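Cystatin (Fasciola hepatica, PDB 6I1M) probably inhibits papain-like cysteine proteases, as a secreted stefin-like member of the cystatin superfamily. Local coordinates at residues P20-K25 with W67-F72. Residues are numbered along the deposited sequence; the frame is centred on the assembly and turned at random.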
loop_
_atom_site.group_PDB
_atom_site.type_symbol
_atom_site.label_atom_id
_atom_site.label_comp_id
_atom_site.label_asym_id
_atom_site.label_seq_id
_atom_site.Cartn_x
_atom_site.Cartn_y
_atom_site.Cartn_z
ATOM N N PRO A 20 -2.655 -8.077 -1.636
ATOM C CA PRO A 20 -3.550 -8.290 -2.783
ATOM C C PRO A 20 -4.365 -7.059 -3.202
ATOM O O PRO A 20 -4.646 -6.933 -4.376
ATOM C CB PRO A 20 -4.554 -9.344 -2.301
ATOM C CG PRO A 20 -3.804 -10.055 -1.192
ATOM C CD PRO A 20 -3.009 -8.968 -0.512
ATOM N N MET A 21 -4.719 -6.185 -2.255
ATOM C CA MET A 21 -5.431 -4.917 -2.568
ATOM C C MET A 21 -4.506 -4.041 -3.415
ATOM O O MET A 21 -4.964 -3.449 -4.392
ATOM C CB MET A 21 -5.795 -4.126 -1.314
ATOM C CG MET A 21 -6.864 -4.730 -0.454
ATOM S SD MET A 21 -7.243 -3.559 0.886
ATOM C CE MET A 21 -7.927 -4.671 2.108
ATOM N N ILE A 22 -3.243 -3.938 -3.029
ATOM C CA ILE A 22 -2.262 -3.049 -3.719
ATOM C C ILE A 22 -1.940 -3.617 -5.102
ATOM O O ILE A 22 -1.863 -2.815 -6.060
ATOM C CB ILE A 22 -1.028 -2.784 -2.847
ATOM C CG1 ILE A 22 -1.455 -2.059 -1.568
ATOM C CG2 ILE A 22 0.019 -2.012 -3.623
ATOM C CD1 ILE A 22 -0.348 -1.850 -0.564
ATOM N N LEU A 23 -1.812 -4.938 -5.212
ATOM C CA LEU A 23 -1.517 -5.624 -6.486
ATOM C C LEU A 23 -2.670 -5.350 -7.440
ATOM O O LEU A 23 -2.412 -4.902 -8.571
ATOM C CB LEU A 23 -1.394 -7.122 -6.229
ATOM C CG LEU A 23 -1.164 -8.017 -7.451
ATOM C CD1 LEU A 23 -0.113 -7.446 -8.390
ATOM C CD2 LEU A 23 -0.751 -9.417 -7.003
ATOM N N SER A 24 -3.892 -5.602 -6.965
ATOM C CA SER A 24 -5.128 -5.397 -7.752
ATOM C C SER A 24 -5.161 -3.959 -8.285
ATOM O O SER A 24 -5.436 -3.795 -9.463
ATOM C CB SER A 24 -6.352 -5.728 -6.970
ATOM O OG SER A 24 -7.473 -5.224 -7.655
ATOM N N LYS A 25 -4.845 -2.964 -7.451
ATOM C CA LYS A 25 -4.834 -1.519 -7.828
ATOM C C LYS A 25 -3.787 -1.274 -8.915
ATOM O O LYS A 25 -4.132 -0.665 -9.937
ATOM C CB LYS A 25 -4.486 -0.622 -6.640
ATOM C CG LYS A 25 -4.655 0.869 -6.895
ATOM C CD LYS A 25 -5.973 1.237 -7.527
ATOM C CE LYS A 25 -6.108 2.731 -7.748
ATOM N NZ LYS A 25 -6.979 3.340 -6.716
ATOM N N TRP A 67 6.784 1.621 -5.873
ATOM C CA TRP A 67 5.625 2.531 -5.809
ATOM C C TRP A 67 5.346 2.862 -4.345
ATOM O O TRP A 67 5.641 2.017 -3.440
ATOM C CB TRP A 67 4.416 1.901 -6.485
ATOM C CG TRP A 67 4.515 1.642 -7.960
ATOM C CD1 TRP A 67 3.930 2.381 -8.953
ATOM C CD2 TRP A 67 5.084 0.492 -8.612
ATOM N NE1 TRP A 67 4.101 1.774 -10.167
ATOM C CE2 TRP A 67 4.839 0.636 -9.999
ATOM C CE3 TRP A 67 5.804 -0.626 -8.173
ATOM C CZ2 TRP A 67 5.273 -0.299 -10.939
ATOM C CZ3 TRP A 67 6.241 -1.546 -9.102
ATOM C CH2 TRP A 67 5.985 -1.380 -10.466
ATOM N N GLU A 68 4.859 4.065 -4.107
ATOM C CA GLU A 68 4.242 4.438 -2.816
ATOM C C GLU A 68 2.730 4.374 -3.019
ATOM O O GLU A 68 2.251 4.921 -4.020
ATOM C CB GLU A 68 4.753 5.806 -2.386
ATOM C CG GLU A 68 3.978 6.426 -1.256
ATOM C CD GLU A 68 4.491 7.816 -0.937
ATOM O OE1 GLU A 68 5.710 7.924 -0.619
ATOM O OE2 GLU A 68 3.694 8.790 -1.059
ATOM N N VAL A 69 2.017 3.701 -2.119
ATOM C CA VAL A 69 0.541 3.521 -2.212
ATOM C C VAL A 69 -0.028 3.720 -0.814
ATOM O O VAL A 69 0.372 2.984 0.092
ATOM C CB VAL A 69 0.157 2.128 -2.744
ATOM C CG1 VAL A 69 -1.333 2.046 -3.087
ATOM C CG2 VAL A 69 1.001 1.718 -3.943
ATOM N N VAL A 70 -0.964 4.646 -0.673
ATOM C CA VAL A 70 -1.711 4.881 0.588
ATOM C C VAL A 70 -3.029 4.106 0.564
ATOM O O VAL A 70 -3.773 4.217 -0.406
ATOM C CB VAL A 70 -1.927 6.381 0.822
ATOM C CG1 VAL A 70 -2.557 6.623 2.181
ATOM C CG2 VAL A 70 -0.625 7.153 0.677
ATOM N N VAL A 71 -3.281 3.314 1.607
ATOM C CA VAL A 71 -4.593 2.641 1.845
ATOM C C VAL A 71 -5.222 3.246 3.104
ATOM O O VAL A 71 -4.563 3.198 4.156
ATOM C CB VAL A 71 -4.436 1.123 2.010
ATOM C CG1 VAL A 71 -5.784 0.451 2.215
ATOM C CG2 VAL A 71 -3.683 0.499 0.844
ATOM N N PHE A 72 -6.464 3.714 2.985
ATOM C CA PHE A 72 -7.337 4.191 4.073
ATOM C C PHE A 72 -8.219 3.038 4.568
ATOM O O PHE A 72 -9.006 2.432 3.796
ATOM C CB PHE A 72 -8.185 5.370 3.609
ATOM C CG PHE A 72 -9.134 5.848 4.676
ATOM C CD1 PHE A 72 -8.647 6.340 5.883
ATOM C CD2 PHE A 72 -10.507 5.723 4.517
ATOM C CE1 PHE A 72 -9.526 6.789 6.857
ATOM C CE2 PHE A 72 -11.371 6.118 5.528
ATOM C CZ PHE A 72 -10.876 6.642 6.696
#
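Ile22 reaches from helix 12-28 towards the sheet and sets one branch against each of two valines on strand 66-74, a compact example of how the cystatin fold joins its helix to its sheet. Its CG2 methyl lies 3.9 Å from CG2 of Val69, while its CG1 comes within 4.2 Å of CG2 of Val71. The division of labour follows from the first torsion (chi1 -62°), which sends CG2 anti to the backbone N and CG1 anti to the carbonyl carbon; the extended chain beyond CG1 then carries CD1 towards the strand between the two valines. The side chains of Ile22 and Val69 run past one another in opposite directions. Towards Ile22 both valines turn CG2, the branch that lies anti to the carbonyl carbon. The preceding residue, Met21, adds a looser contact at the margin, its SD 4.5 Å from CG1 of Val71. The meeting is wholly apolar, and Ile22, Val69 and Val71 are all buried.

The backbones stay well separated: the CA atoms of Ile22 and Val69 are 7.3 Å apart. The axes of the two short segments pass 10.2 Å from each other, their N-to-C directions 119° apart. Lys25 also leaves the helix towards the strand, but its NZ goes on to a hydrogen bond with the carbonyl O of Val84, tying the helix to the edge strand 83-90.

Around this cluster, Phe55 of strand 50-59 touches Ile22, Val84 touches both Met21 and Val69, and Phe18, earlier on the helix, packs against Val71. Strand 66-74 is an inner strand, hydrogen-bonded to 50-59 and 83-90, and the helix lies across the antiparallel sheet in the arrangement characteristic of cystatins.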